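Local coordinates for CELL WALL surface anchor family protein (Streptococcus pneumoniae, PDB 2X9X) that probably forms the repeating backbone subunit of the pneumococcal pilus, a surface fibre associated with cell adhesion, at residues T165-D170 / D203-T208; A182-V187 / V198-D203; F283-A288 / Y390-T395; Q293-K298 / N368-V373. The protein carries 1 engineered substitution. All coordinates share one frame; numbering follows the deposited sequence.

Contact 1 (T165-D170 / D203-T208); sequences TKTWVD and DKNTVT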
loop_
_atom_site.group_PDB
_atom_site.type_symbol
_atom_site.label_atom_id
_atom_site.label_comp_id
_atom_site.label_asym_id
_atom_site.label_seq_id
_atom_site.Cartn_x
_atom_site.Cartn_y
_atom_site.Cartn_z
ATOM N N THR A 165 17.782 12.408 10.610
ATOM C CA THR A 165 18.631 13.589 10.735
ATOM C C THR A 165 17.778 14.852 10.682
ATOM O O THR A 165 16.947 15.011 9.785
ATOM C CB THR A 165 19.689 13.667 9.615
ATOM O OG1 THR A 165 20.490 12.481 9.626
ATOM C CG2 THR A 165 20.593 14.880 9.815
ATOM N N LYS A 166 17.991 15.750 11.638
ATOM C CA LYS A 166 17.234 16.994 11.706
ATOM C C LYS A 166 18.148 18.212 11.612
ATOM O O LYS A 166 19.188 18.273 12.275
ATOM C CB LYS A 166 16.433 17.056 13.009
ATOM C CG LYS A 166 15.416 18.183 13.062
ATOM C CD LYS A 166 14.822 18.306 14.456
ATOM C CE LYS A 166 13.497 19.044 14.427
ATOM N NZ LYS A 166 13.670 20.409 13.880
ATOM N N THR A 167 17.757 19.178 10.789
ATOM C CA THR A 167 18.434 20.468 10.736
ATOM C C THR A 167 17.416 21.578 10.977
ATOM O O THR A 167 16.207 21.341 10.921
ATOM C CB THR A 167 19.143 20.694 9.392
ATOM O OG1 THR A 167 18.203 20.554 8.322
ATOM C CG2 THR A 167 20.263 19.684 9.208
ATOM N N TRP A 168 17.908 22.781 11.257
ATOM C CA TRP A 168 17.045 23.905 11.600
ATOM C C TRP A 168 17.411 25.120 10.763
ATOM O O TRP A 168 18.592 25.392 10.544
ATOM C CB TRP A 168 17.206 24.269 13.077
ATOM C CG TRP A 168 16.942 23.151 14.050
ATOM C CD1 TRP A 168 17.737 22.063 14.294
ATOM C CD2 TRP A 168 15.822 23.032 14.941
ATOM N NE1 TRP A 168 17.170 21.270 15.265
ATOM C CE2 TRP A 168 15.996 21.844 15.679
ATOM C CE3 TRP A 168 14.690 23.817 15.184
ATOM C CZ2 TRP A 168 15.084 21.421 16.647
ATOM C CZ3 TRP A 168 13.777 23.392 16.139
ATOM C CH2 TRP A 168 13.980 22.204 16.859
ATOM N N VAL A 169 16.403 25.854 10.304
ATOM C CA VAL A 169 16.635 27.098 9.567
ATOM C C VAL A 169 15.657 28.181 10.020
ATOM O O VAL A 169 14.592 27.878 10.564
ATOM C CB VAL A 169 16.496 26.898 8.040
ATOM C CG1 VAL A 169 17.541 25.911 7.528
ATOM C CG2 VAL A 169 15.086 26.429 7.680
ATOM N N ASP A 170 16.019 29.443 9.804
ATOM C CA ASP A 170 15.099 30.541 10.090
ATOM C C ASP A 170 14.113 30.712 8.938
ATOM O O ASP A 170 14.112 29.919 7.995
ATOM C CB ASP A 170 15.836 31.848 10.426
ATOM C CG ASP A 170 16.618 32.419 9.253
ATOM O OD1 ASP A 170 16.314 32.086 8.092
ATOM O OD2 ASP A 170 17.539 33.229 9.501
ATOM N N ASP A 203 21.905 19.203 21.185
ATOM C CA ASP A 203 23.311 19.036 20.819
ATOM C C ASP A 203 23.598 17.827 19.918
ATOM O O ASP A 203 24.711 17.676 19.418
ATOM C CB ASP A 203 24.206 19.009 22.066
ATOM C CG ASP A 203 23.712 18.040 23.120
ATOM O OD1 ASP A 203 22.986 17.089 22.766
ATOM O OD2 ASP A 203 24.054 18.228 24.307
ATOM N N LYS A 204 22.597 16.976 19.707
ATOM C CA LYS A 204 22.756 15.814 18.833
ATOM C C LYS A 204 21.561 15.652 17.895
ATOM O O LYS A 204 20.465 15.305 18.333
ATOM C CB LYS A 204 22.945 14.544 19.664
ATOM N N ASN A 205 21.785 15.889 16.603
ATOM C CA ASN A 205 20.696 16.001 15.633
ATOM C C ASN A 205 20.432 14.753 14.785
ATOM O O ASN A 205 19.733 14.818 13.773
ATOM C CB ASN A 205 20.942 17.194 14.710
ATOM C CG ASN A 205 22.041 16.931 13.700
ATOM O OD1 ASN A 205 23.069 16.330 14.021
ATOM N ND2 ASN A 205 21.831 17.382 12.467
ATOM N N THR A 206 20.982 13.618 15.194
ATOM C CA THR A 206 20.790 12.372 14.459
ATOM C C THR A 206 20.550 11.217 15.418
ATOM O O THR A 206 21.032 11.233 16.549
ATOM C CB THR A 206 22.025 12.018 13.612
ATOM O OG1 THR A 206 23.127 11.717 14.480
ATOM C CG2 THR A 206 22.403 13.171 12.690
ATOM N N VAL A 207 19.812 10.214 14.961
ATOM C CA VAL A 207 19.610 9.004 15.744
ATOM C C VAL A 207 19.260 7.836 14.832
ATOM O O VAL A 207 18.538 7.994 13.845
ATOM C CB VAL A 207 18.518 9.176 16.825
ATOM C CG1 VAL A 207 17.158 9.440 16.187
ATOM C CG2 VAL A 207 18.463 7.940 17.718
ATOM N N THR A 208 19.791 6.664 15.162
ATOM C CA THR A 208 19.498 5.454 14.414
ATOM C C THR A 208 18.606 4.550 15.253
ATOM O O THR A 208 18.891 4.306 16.429
ATOM C CB THR A 208 20.790 4.685 14.071
ATOM O OG1 THR A 208 21.612 5.479 13.206
ATOM C CG2 THR A 208 20.464 3.363 13.385
#
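Asn205 grips Lys166 with two hydrogen bonds, one from its backbone and one from its side chain. Lys166 N donates to Asn205 O over 2.9 Å, and Asn205 ND2 returns the grip by donating to Lys166 O at 2.8 Å. The pairing lies at the start of an antiparallel strand pair in a Cna-B-like domain of the pilin, where the loop ahead of strand 206-209 runs onto strand 162-169. Asn205 carries CG between its backbone N and carbonyl carbon (chi1 74°), which turns the amide back to the neighbouring strand. Lys166 O lies almost in the amide plane of Asn205, 9° out of it, while the amide nitrogen approaches that carbonyl from outside the carbonyl plane.

The one beta bridge is Thr165 with Thr206, a non-hydrogen-bonded pair whose CA atoms are 4.5 Å apart. In one of the two conformers of Thr206 the side chains lie alongside one another, Thr206 CG2 touching Thr165 OG1 and CG2, a detail less certain for that reason. Thr165 CG2 also reaches Asn205 ND2.

Lys166 sends its side chain away from Asn205 into the interior, where NZ is covalently linked to Asn245 CG, the intramolecular isopeptide bond known from Gram-positive pilins. The chain runs extended from CB and bends at its last torsion (chi4 -60°), leaving NZ 3.2 Å above the plane of the Trp168 ring, over its centre.

Contact 2 (A182-V187 / V198-D203); sequences ATFDLV and VTLTTD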
loop_
_atom_site.group_PDB
_atom_site.type_symbol
_atom_site.label_atom_id
_atom_site.label_comp_id
_atom_site.label_asym_id
_atom_site.label_seq_id
_atom_site.Cartn_x
_atom_site.Cartn_y
_atom_site.Cartn_z
ATOM N N ALA A 182 13.512 18.106 20.230
ATOM C CA ALA A 182 12.553 17.691 19.217
ATOM C C ALA A 182 12.206 16.225 19.395
ATOM O O ALA A 182 13.078 15.357 19.340
ATOM C CB ALA A 182 13.113 17.939 17.826
ATOM N N THR A 183 10.926 15.953 19.610
ATOM C CA THR A 183 10.461 14.582 19.765
ATOM C C THR A 183 9.748 14.087 18.510
ATOM O O THR A 183 8.923 14.797 17.924
ATOM C CB THR A 183 9.542 14.449 20.986
ATOM O OG1 THR A 183 10.274 14.828 22.159
ATOM C CG2 THR A 183 9.057 13.008 21.142
ATOM N N PHE A 184 10.085 12.868 18.099
ATOM C CA PHE A 184 9.482 12.244 16.926
ATOM C C PHE A 184 8.876 10.906 17.302
ATOM O O PHE A 184 9.448 10.148 18.089
ATOM C CB PHE A 184 10.526 11.985 15.837
ATOM C CG PHE A 184 11.096 13.230 15.220
ATOM C CD1 PHE A 184 12.067 13.967 15.883
ATOM C CD2 PHE A 184 10.674 13.656 13.970
ATOM C CE1 PHE A 184 12.594 15.108 15.316
ATOM C CE2 PHE A 184 11.209 14.797 13.392
ATOM C CZ PHE A 184 12.168 15.523 14.069
ATOM N N ASP A 185 7.725 10.601 16.723
ATOM C CA ASP A 185 7.186 9.261 16.837
ATOM C C ASP A 185 7.498 8.490 15.563
ATOM O O ASP A 185 7.111 8.909 14.468
ATOM C CB ASP A 185 5.681 9.313 17.094
ATOM C CG ASP A 185 5.352 9.937 18.438
ATOM O OD1 ASP A 185 5.802 9.389 19.470
ATOM O OD2 ASP A 185 4.664 10.978 18.464
ATOM N N LEU A 186 8.223 7.383 15.701
ATOM C CA LEU A 186 8.476 6.505 14.566
ATOM C C LEU A 186 7.247 5.634 14.381
ATOM O O LEU A 186 6.888 4.858 15.267
ATOM C CB LEU A 186 9.709 5.636 14.799
ATOM C CG LEU A 186 10.036 4.677 13.650
ATOM C CD1 LEU A 186 10.395 5.447 12.381
ATOM C CD2 LEU A 186 11.163 3.740 14.055
ATOM N N VAL A 187 6.598 5.779 13.233
ATOM C CA VAL A 187 5.316 5.140 12.988
ATOM C C VAL A 187 5.441 4.142 11.849
ATOM O O VAL A 187 6.108 4.413 10.847
ATOM C CB VAL A 187 4.241 6.194 12.617
ATOM C CG1 VAL A 187 2.887 5.532 12.368
ATOM C CG2 VAL A 187 4.141 7.259 13.708
ATOM N N VAL A 198 11.395 8.831 19.844
ATOM C CA VAL A 198 12.771 9.298 19.994
ATOM C C VAL A 198 12.805 10.801 20.229
ATOM O O VAL A 198 11.951 11.537 19.736
ATOM C CB VAL A 198 13.641 8.955 18.763
ATOM C CG1 VAL A 198 13.768 7.442 18.598
ATOM C CG2 VAL A 198 13.061 9.593 17.503
ATOM N N THR A 199 13.794 11.254 20.989
ATOM C CA THR A 199 13.959 12.679 21.239
ATOM C C THR A 199 15.372 13.121 20.904
ATOM O O THR A 199 16.349 12.530 21.377
ATOM C CB THR A 199 13.649 13.046 22.701
ATOM O OG1 THR A 199 12.282 12.733 22.995
ATOM C CG2 THR A 199 13.891 14.533 22.943
ATOM N N LEU A 200 15.478 14.155 20.078
ATOM C CA LEU A 200 16.768 14.769 19.797
ATOM C C LEU A 200 16.999 15.940 20.738
ATOM O O LEU A 200 16.225 16.898 20.754
ATOM C CB LEU A 200 16.844 15.250 18.347
ATOM C CG LEU A 200 16.654 14.204 17.243
ATOM C CD1 LEU A 200 16.683 14.864 15.871
ATOM C CD2 LEU A 200 17.700 13.104 17.335
ATOM N N THR A 201 18.060 15.849 21.534
ATOM C CA THR A 201 18.477 16.968 22.364
ATOM C C THR A 201 19.065 18.044 21.460
ATOM O O THR A 201 19.298 17.807 20.275
ATOM C CB THR A 201 19.519 16.539 23.404
ATOM O OG1 THR A 201 20.666 16.008 22.733
ATOM C CG2 THR A 201 18.941 15.474 24.322
ATOM N N THR A 202 19.311 19.225 22.016
ATOM C CA THR A 202 19.752 20.357 21.208
ATOM C C THR A 202 21.206 20.246 20.746
ATOM O O THR A 202 21.683 21.096 19.994
ATOM C CB THR A 202 19.540 21.700 21.940
ATOM O OG1 THR A 202 20.311 21.719 23.148
ATOM C CG2 THR A 202 18.069 21.900 22.276
ATOM N N ASP A 203 21.905 19.203 21.185
ATOM C CA ASP A 203 23.311 19.036 20.819
ATOM C C ASP A 203 23.598 17.827 19.918
ATOM O O ASP A 203 24.711 17.676 19.418
ATOM C CB ASP A 203 24.206 19.009 22.066
ATOM C CG ASP A 203 23.712 18.040 23.120
ATOM O OD1 ASP A 203 22.986 17.089 22.766
ATOM O OD2 ASP A 203 24.054 18.228 24.307
#
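Thr183 meets Thr199 across the strands, and its side chain can be followed outward atom by atom. From CB, which is 3.8 Å from Thr199 OG1, the chain divides. The methyl CG2, anti to the backbone N, lies against Val198 O, while OG1 reaches Thr199 OG1 at 3.0 Å in a hydrogen bond that either hydroxyl could donate. OG1 also brushes the methyl of Thr199. Both threonines have nearly the same first torsion (-60° and -62°), and their side chains cross obliquely.

These strands, 182-188 and 194-200, form a beta hairpin in what is consistent with a Cna-B-like domain. Their directions make an angle of 155°, so they are antiparallel with a moderate twist. Thr183 and Thr199 make the non-hydrogen-bonded pair, with CA atoms 4.2 Å apart. It is flanked by two hydrogen-bonded pairs: Ala182 with Leu200 and Phe184 with Val198, each closed by two backbone bonds. Phe184 N reaches Val198 O at 2.8 Å.

Ala182, Phe184, Val198 and Leu200 occupy the face turned away from the threonine pair. There Phe184 CB touches Val198 CG2 at 3.9 Å, and further out the ring atom CE1 meets Leu200 CD1 at 4.1 Å. Lys166 of strand 162-169 packs against Ala182, Phe184 and Leu200, while Phe220 of strand 218-222 adds to the cover of the Phe184 ring.

Contact 3 (F283-A288 / Y390-T395); sequences FVIANA and YYLEET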
loop_
_atom_site.group_PDB
_atom_site.type_symbol
_atom_site.label_atom_id
_atom_site.label_comp_id
_atom_site.label_asym_id
_atom_site.label_seq_id
_atom_site.Cartn_x
_atom_site.Cartn_y
_atom_site.Cartn_z
ATOM N N PHE A 283 -4.105 -25.448 -11.361
ATOM C CA PHE A 283 -5.444 -25.043 -10.943
ATOM C C PHE A 283 -5.841 -23.669 -11.466
ATOM O O PHE A 283 -4.993 -22.802 -11.696
ATOM C CB PHE A 283 -5.529 -24.982 -9.418
ATOM C CG PHE A 283 -5.247 -26.281 -8.742
ATOM C CD1 PHE A 283 -6.283 -27.134 -8.396
ATOM C CD2 PHE A 283 -3.946 -26.655 -8.448
ATOM C CE1 PHE A 283 -6.026 -28.341 -7.770
ATOM C CE2 PHE A 283 -3.682 -27.863 -7.826
ATOM C CZ PHE A 283 -4.724 -28.704 -7.484
ATOM N N VAL A 284 -7.145 -23.474 -11.626
ATOM C CA VAL A 284 -7.704 -22.147 -11.829
ATOM C C VAL A 284 -8.697 -21.861 -10.707
ATOM O O VAL A 284 -9.029 -22.755 -9.919
ATOM C CB VAL A 284 -8.388 -22.005 -13.206
ATOM C CG1 VAL A 284 -7.358 -22.177 -14.325
ATOM C CG2 VAL A 284 -9.530 -23.008 -13.348
ATOM N N ILE A 285 -9.153 -20.618 -10.620
ATOM C CA ILE A 285 -10.083 -20.219 -9.571
ATOM C C ILE A 285 -11.430 -19.783 -10.145
ATOM O O ILE A 285 -11.493 -18.944 -11.048
ATOM C CB ILE A 285 -9.490 -19.088 -8.708
ATOM C CG1 ILE A 285 -8.260 -19.598 -7.953
ATOM C CG2 ILE A 285 -10.532 -18.559 -7.733
ATOM C CD1 ILE A 285 -7.448 -18.505 -7.284
ATOM N N ALA A 286 -12.507 -20.370 -9.624
ATOM C CA ALA A 286 -13.856 -20.034 -10.066
ATOM C C ALA A 286 -14.632 -19.331 -8.956
ATOM O O ALA A 286 -14.303 -19.470 -7.773
ATOM C CB ALA A 286 -14.597 -21.285 -10.524
ATOM N N ASN A 287 -15.660 -18.578 -9.340
ATOM C CA ASN A 287 -16.476 -17.846 -8.375
ATOM C C ASN A 287 -17.783 -18.566 -8.032
ATOM O O ASN A 287 -18.677 -17.986 -7.418
ATOM C CB ASN A 287 -16.741 -16.407 -8.851
ATOM C CG ASN A 287 -17.522 -16.345 -10.158
ATOM O OD1 ASN A 287 -18.046 -17.351 -10.637
ATOM N ND2 ASN A 287 -17.605 -15.152 -10.736
ATOM N N ALA A 288 -17.881 -19.834 -8.420
ATOM C CA ALA A 288 -19.072 -20.636 -8.148
ATOM C C ALA A 288 -18.701 -22.109 -8.032
ATOM O O ALA A 288 -17.633 -22.521 -8.498
ATOM C CB ALA A 288 -20.115 -20.430 -9.239
ATOM N N TYR A 390 -14.577 -18.896 -2.765
ATOM C CA TYR A 390 -14.140 -19.224 -4.113
ATOM C C TYR A 390 -13.949 -20.725 -4.243
ATOM O O TYR A 390 -14.045 -21.458 -3.254
ATOM C CB TYR A 390 -12.839 -18.485 -4.455
ATOM C CG TYR A 390 -12.923 -16.988 -4.274
ATOM C CD1 TYR A 390 -13.540 -16.183 -5.227
ATOM C CD2 TYR A 390 -12.383 -16.375 -3.153
ATOM C CE1 TYR A 390 -13.616 -14.809 -5.064
ATOM C CE2 TYR A 390 -12.454 -15.004 -2.984
ATOM C CZ TYR A 390 -13.069 -14.228 -3.938
ATOM O OH TYR A 390 -13.125 -12.864 -3.757
ATOM N N TYR A 391 -13.676 -21.179 -5.461
ATOM C CA TYR A 391 -13.561 -22.609 -5.730
ATOM C C TYR A 391 -12.387 -22.936 -6.647
ATOM O O TYR A 391 -12.291 -22.409 -7.753
ATOM C CB TYR A 391 -14.859 -23.127 -6.351
ATOM C CG TYR A 391 -16.064 -22.942 -5.457
ATOM C CD1 TYR A 391 -16.513 -23.971 -4.642
ATOM C CD2 TYR A 391 -16.738 -21.729 -5.414
ATOM C CE1 TYR A 391 -17.609 -23.803 -3.817
ATOM C CE2 TYR A 391 -17.837 -21.551 -4.592
ATOM C CZ TYR A 391 -18.266 -22.591 -3.797
ATOM O OH TYR A 391 -19.359 -22.421 -2.976
ATOM N N LEU A 392 -11.491 -23.803 -6.184
ATOM C CA LEU A 392 -10.406 -24.281 -7.033
ATOM C C LEU A 392 -10.937 -25.295 -8.032
ATOM O O LEU A 392 -11.751 -26.153 -7.684
ATOM C CB LEU A 392 -9.332 -24.982 -6.205
ATOM C CG LEU A 392 -8.238 -24.224 -5.468
ATOM C CD1 LEU A 392 -7.298 -25.252 -4.831
ATOM C CD2 LEU A 392 -7.475 -23.286 -6.392
ATOM N N GLU A 393 -10.456 -25.211 -9.266
ATOM C CA GLU A 393 -10.696 -26.262 -10.243
ATOM C C GLU A 393 -9.370 -26.773 -10.791
ATOM O O GLU A 393 -8.580 -26.005 -11.345
ATOM C CB GLU A 393 -11.588 -25.767 -11.383
ATOM C CG GLU A 393 -11.903 -26.849 -12.403
ATOM C CD GLU A 393 -12.870 -26.398 -13.478
ATOM O OE1 GLU A 393 -13.885 -25.746 -13.146
ATOM O OE2 GLU A 393 -12.623 -26.712 -14.659
ATOM N N GLU A 394 -9.114 -28.067 -10.624
ATOM C CA GLU A 394 -7.882 -28.642 -11.146
ATOM C C GLU A 394 -7.971 -28.767 -12.662
ATOM O O GLU A 394 -8.946 -29.302 -13.190
ATOM C CB GLU A 394 -7.601 -30.006 -10.517
ATOM C CG GLU A 394 -6.207 -30.532 -10.815
ATOM C CD GLU A 394 -5.936 -31.876 -10.172
ATOM O OE1 GLU A 394 -6.614 -32.861 -10.531
ATOM O OE2 GLU A 394 -5.035 -31.952 -9.315
ATOM N N THR A 395 -6.951 -28.270 -13.355
ATOM C CA THR A 395 -6.919 -28.330 -14.813
ATOM C C THR A 395 -5.855 -29.306 -15.316
ATOM O O THR A 395 -5.923 -29.779 -16.452
ATOM C CB THR A 395 -6.700 -26.936 -15.436
ATOM O OG1 THR A 395 -5.515 -26.346 -14.891
ATOM C CG2 THR A 395 -7.890 -26.030 -15.144
#
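Phe283 and Glu394 interlock at one end of two antiparallel strands, 282-286 and 388-394, which are central in a four-stranded sheet of a prealbumin-like domain. The ring of Phe283 forms the bump, and the aliphatic stem of Glu394 is laid across it. Glu394 CG stands 4.2 Å from the ring centroid and 30° off its normal, an off-centre CH-pi contact, while Glu394 CB closes on Phe283 CE1 at 3.6 Å. With CG anti to the backbone N (chi1 -169°) and an extended chain beyond, Glu394 carries its carboxylate to the CZ end of the ring, OE2 near CZ and OE1 hydrogen-bonded to Leu404 N. Phe380 stacks with the Phe283 ring.

The same face continues with Leu392, whose CD2 fits between Phe283 CB and Ile285 CG1, at 4.0 and 4.1 Å. Ile285 CG2 in turn rests against Tyr390 CB, and Phe410 of strand 408-412 packs on Ile285 and Leu392.

On the face of Val284, Glu393, Ala286 and Tyr391, the Thr395 side chain crosses that of Val284 at about a right angle, its CG2 touching both CG1 and CG2. Glu393 CB adds a further contact to Val284 CG2, while its carboxylate is paired with Arg407 and Lys364. Four backbone hydrogen bonds, two each for Val284-Glu393 and Ala286-Tyr391, hold the register. Beyond the last pair the chain at Ala288 comes up obliquely to the Tyr391 ring, bringing Ala288 C to 3.3 Å from Tyr391 CD2.

Contact 4 (Q293-K298 / N368-V373); sequences QYLARK and NVVKLV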
loop_
_atom_site.group_PDB
_atom_site.type_symbol
_atom_site.label_atom_id
_atom_site.label_comp_id
_atom_site.label_asym_id
_atom_site.label_seq_id
_atom_site.Cartn_x
_atom_site.Cartn_y
_atom_site.Cartn_z
ATOM N N GLN A 293 -17.723 -18.087 -13.438
ATOM C CA GLN A 293 -16.586 -17.503 -14.152
ATOM C C GLN A 293 -15.250 -17.793 -13.473
ATOM O O GLN A 293 -15.205 -18.244 -12.330
ATOM C CB GLN A 293 -16.768 -15.992 -14.329
ATOM C CG GLN A 293 -18.009 -15.598 -15.124
ATOM C CD GLN A 293 -19.243 -15.487 -14.250
ATOM O OE1 GLN A 293 -19.174 -15.006 -13.119
ATOM N NE2 GLN A 293 -20.385 -15.919 -14.776
ATOM N N TYR A 294 -14.168 -17.498 -14.185
ATOM C CA TYR A 294 -12.823 -17.812 -13.732
ATOM C C TYR A 294 -12.001 -16.548 -13.549
ATOM O O TYR A 294 -12.180 -15.562 -14.271
ATOM C CB TYR A 294 -12.147 -18.742 -14.737
ATOM C CG TYR A 294 -12.951 -19.993 -14.981
ATOM C CD1 TYR A 294 -12.745 -21.133 -14.215
ATOM C CD2 TYR A 294 -13.936 -20.025 -15.956
ATOM C CE1 TYR A 294 -13.490 -22.276 -14.423
ATOM C CE2 TYR A 294 -14.689 -21.165 -16.174
ATOM C CZ TYR A 294 -14.459 -22.289 -15.403
ATOM O OH TYR A 294 -15.199 -23.431 -15.609
ATOM N N LEU A 295 -11.097 -16.581 -12.575
ATOM C CA LEU A 295 -10.282 -15.415 -12.255
ATOM C C LEU A 295 -9.207 -15.193 -13.312
ATOM O O LEU A 295 -8.391 -16.077 -13.570
ATOM C CB LEU A 295 -9.631 -15.582 -10.881
ATOM C CG LEU A 295 -8.830 -14.387 -10.364
ATOM C CD1 LEU A 295 -9.763 -13.244 -9.997
ATOM C CD2 LEU A 295 -7.972 -14.795 -9.169
ATOM N N ALA A 296 -9.218 -14.013 -13.922
ATOM C CA ALA A 296 -8.226 -13.652 -14.932
ATOM C C ALA A 296 -7.595 -12.305 -14.612
ATOM O O ALA A 296 -8.217 -11.456 -13.960
ATOM C CB ALA A 296 -8.871 -13.608 -16.320
ATOM N N ARG A 297 -6.360 -12.102 -15.062
ATOM C CA ARG A 297 -5.795 -10.757 -15.051
ATOM C C ARG A 297 -6.440 -9.970 -16.190
ATOM O O ARG A 297 -6.775 -10.529 -17.241
ATOM C CB ARG A 297 -4.256 -10.761 -15.151
ATOM C CG ARG A 297 -3.662 -11.294 -16.464
ATOM C CD ARG A 297 -2.131 -11.452 -16.354
ATOM N NE ARG A 297 -1.808 -12.418 -15.310
ATOM C CZ ARG A 297 -1.676 -13.724 -15.513
ATOM N NH1 ARG A 297 -1.774 -14.229 -16.740
ATOM N NH2 ARG A 297 -1.425 -14.523 -14.485
ATOM N N LYS A 298 -6.646 -8.680 -15.962
ATOM C CA LYS A 298 -7.261 -7.816 -16.968
ATOM C C LYS A 298 -6.259 -7.505 -18.083
ATOM O O LYS A 298 -5.246 -6.853 -17.851
ATOM C CB LYS A 298 -7.784 -6.533 -16.318
ATOM C CG LYS A 298 -8.543 -5.627 -17.263
ATOM C CD LYS A 298 -9.742 -4.978 -16.581
ATOM C CE LYS A 298 -9.332 -4.150 -15.383
ATOM N NZ LYS A 298 -10.485 -3.349 -14.869
ATOM N N ASN A 368 -5.680 -15.262 -20.314
ATOM C CA ASN A 368 -5.390 -14.419 -19.156
ATOM C C ASN A 368 -5.828 -15.011 -17.820
ATOM O O ASN A 368 -5.608 -14.411 -16.767
ATOM C CB ASN A 368 -6.015 -13.041 -19.351
ATOM C CG ASN A 368 -5.443 -12.323 -20.546
ATOM O OD1 ASN A 368 -4.255 -12.011 -20.577
ATOM N ND2 ASN A 368 -6.277 -12.074 -21.548
ATOM N N VAL A 369 -6.446 -16.187 -17.868
ATOM C CA VAL A 369 -6.894 -16.856 -16.655
ATOM C C VAL A 369 -5.683 -17.199 -15.800
ATOM O O VAL A 369 -4.677 -17.704 -16.305
ATOM C CB VAL A 369 -7.724 -18.130 -16.971
ATOM C CG1 VAL A 369 -7.959 -18.960 -15.712
ATOM C CG2 VAL A 369 -9.055 -17.754 -17.611
ATOM N N VAL A 370 -5.773 -16.887 -14.512
ATOM C CA VAL A 370 -4.687 -17.151 -13.580
ATOM C C VAL A 370 -4.543 -18.652 -13.337
ATOM O O VAL A 370 -5.508 -19.327 -12.962
ATOM C CB VAL A 370 -4.910 -16.422 -12.235
ATOM C CG1 VAL A 370 -3.785 -16.736 -11.259
ATOM C CG2 VAL A 370 -5.025 -14.914 -12.452
ATOM N N LYS A 371 -3.338 -19.167 -13.559
ATOM C CA LYS A 371 -3.070 -20.590 -13.386
ATOM C C LYS A 371 -2.029 -20.829 -12.298
ATOM O O LYS A 371 -0.883 -20.371 -12.391
ATOM C CB LYS A 371 -2.627 -21.228 -14.705
ATOM C CG LYS A 371 -2.397 -22.723 -14.601
ATOM C CD LYS A 371 -2.587 -23.404 -15.937
ATOM C CE LYS A 371 -4.042 -23.326 -16.387
ATOM N NZ LYS A 371 -4.223 -23.918 -17.738
ATOM N N LEU A 372 -2.440 -21.555 -11.263
ATOM C CA LEU A 372 -1.561 -21.857 -10.142
ATOM C C LEU A 372 -0.950 -23.238 -10.341
ATOM O O LEU A 372 -1.596 -24.126 -10.892
ATOM C CB LEU A 372 -2.340 -21.789 -8.829
ATOM C CG LEU A 372 -3.158 -20.506 -8.649
ATOM C CD1 LEU A 372 -3.921 -20.527 -7.324
ATOM C CD2 LEU A 372 -2.257 -19.280 -8.748
ATOM N N VAL A 373 0.297 -23.407 -9.901
ATOM C CA VAL A 373 1.031 -24.658 -10.087
ATOM C C VAL A 373 1.754 -25.027 -8.795
ATOM O O VAL A 373 2.451 -24.197 -8.220
ATOM C CB VAL A 373 2.094 -24.527 -11.211
ATOM C CG1 VAL A 373 2.786 -25.869 -11.444
ATOM C CG2 VAL A 373 1.472 -23.998 -12.516
HETATM O O HOH W 1 -8.007 -18.521 -12.212
HETATM O O HOH W 2 -1.156 -17.442 -14.763
HETATM O O HOH W 3 -1.909 -12.863 -19.377
HETATM O O HOH W 4 -2.105 -17.062 -17.268
#
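Arg297 and Asn368 meet through the backbone, Arg297 N donating to Asn368 O at 3.0 Å along a somewhat bent path (149° at the hydrogen). The second direct bond is straighter: Val370 N gives its hydrogen to Leu295 O at 2.9 Å. Leu295 O accepts again from a water at 2.8 Å, which also donates to Val370 O, so one carbonyl serves two donors.

The two bonds frame the single bridge between Ala296 and Val369, whose CA atoms lie 3.9 Å apart. It joins the short strand 294-297 to the segment leading into strand 372-373, in what is probably the domain of prealbumin-like fold.

The Arg297 side chain crosses those of Asn368 and Val370 at about a right angle, its bend at chi3 (62°) bringing the guanidinium nearer the segment, with its plane 80° from the Asn368 amide. Asn368 O lies over one face, offset toward the rim, whereas three waters sit at the edge in the plane. Through them NH2 reaches Lys371 N, and NH1 reaches both Asn368 OD1 and Val369 O. Arg297 NE is hydrogen-bonded to Asn355 OD1. Alongside, Val370 CG2 packs against Leu295 CG at 4.4 Å.

The four contacts fall into two pairs on opposite sides of the chain's centre. Contacts 1 and 2 have centres 9 Å apart and share Asp203; the hairpin of contact 2 comes between the two segments of contact 1, and Asn205 O lies 3.7 Å from Leu200 CD1, where the two sheets meet. Contacts 3 and 4, also 9 Å apart between centres, follow later in the chain. Contact 4 lies within the span of contact 3; strands 282-286 and 372-373 are neighbours in one sheet, and Ile285 O and Leu295 N, 2.8 Å apart, probably hydrogen-bond. Between the pairs, centres stand about 49 to 56 Å apart without touching, consistent with two separate domains of the subunit.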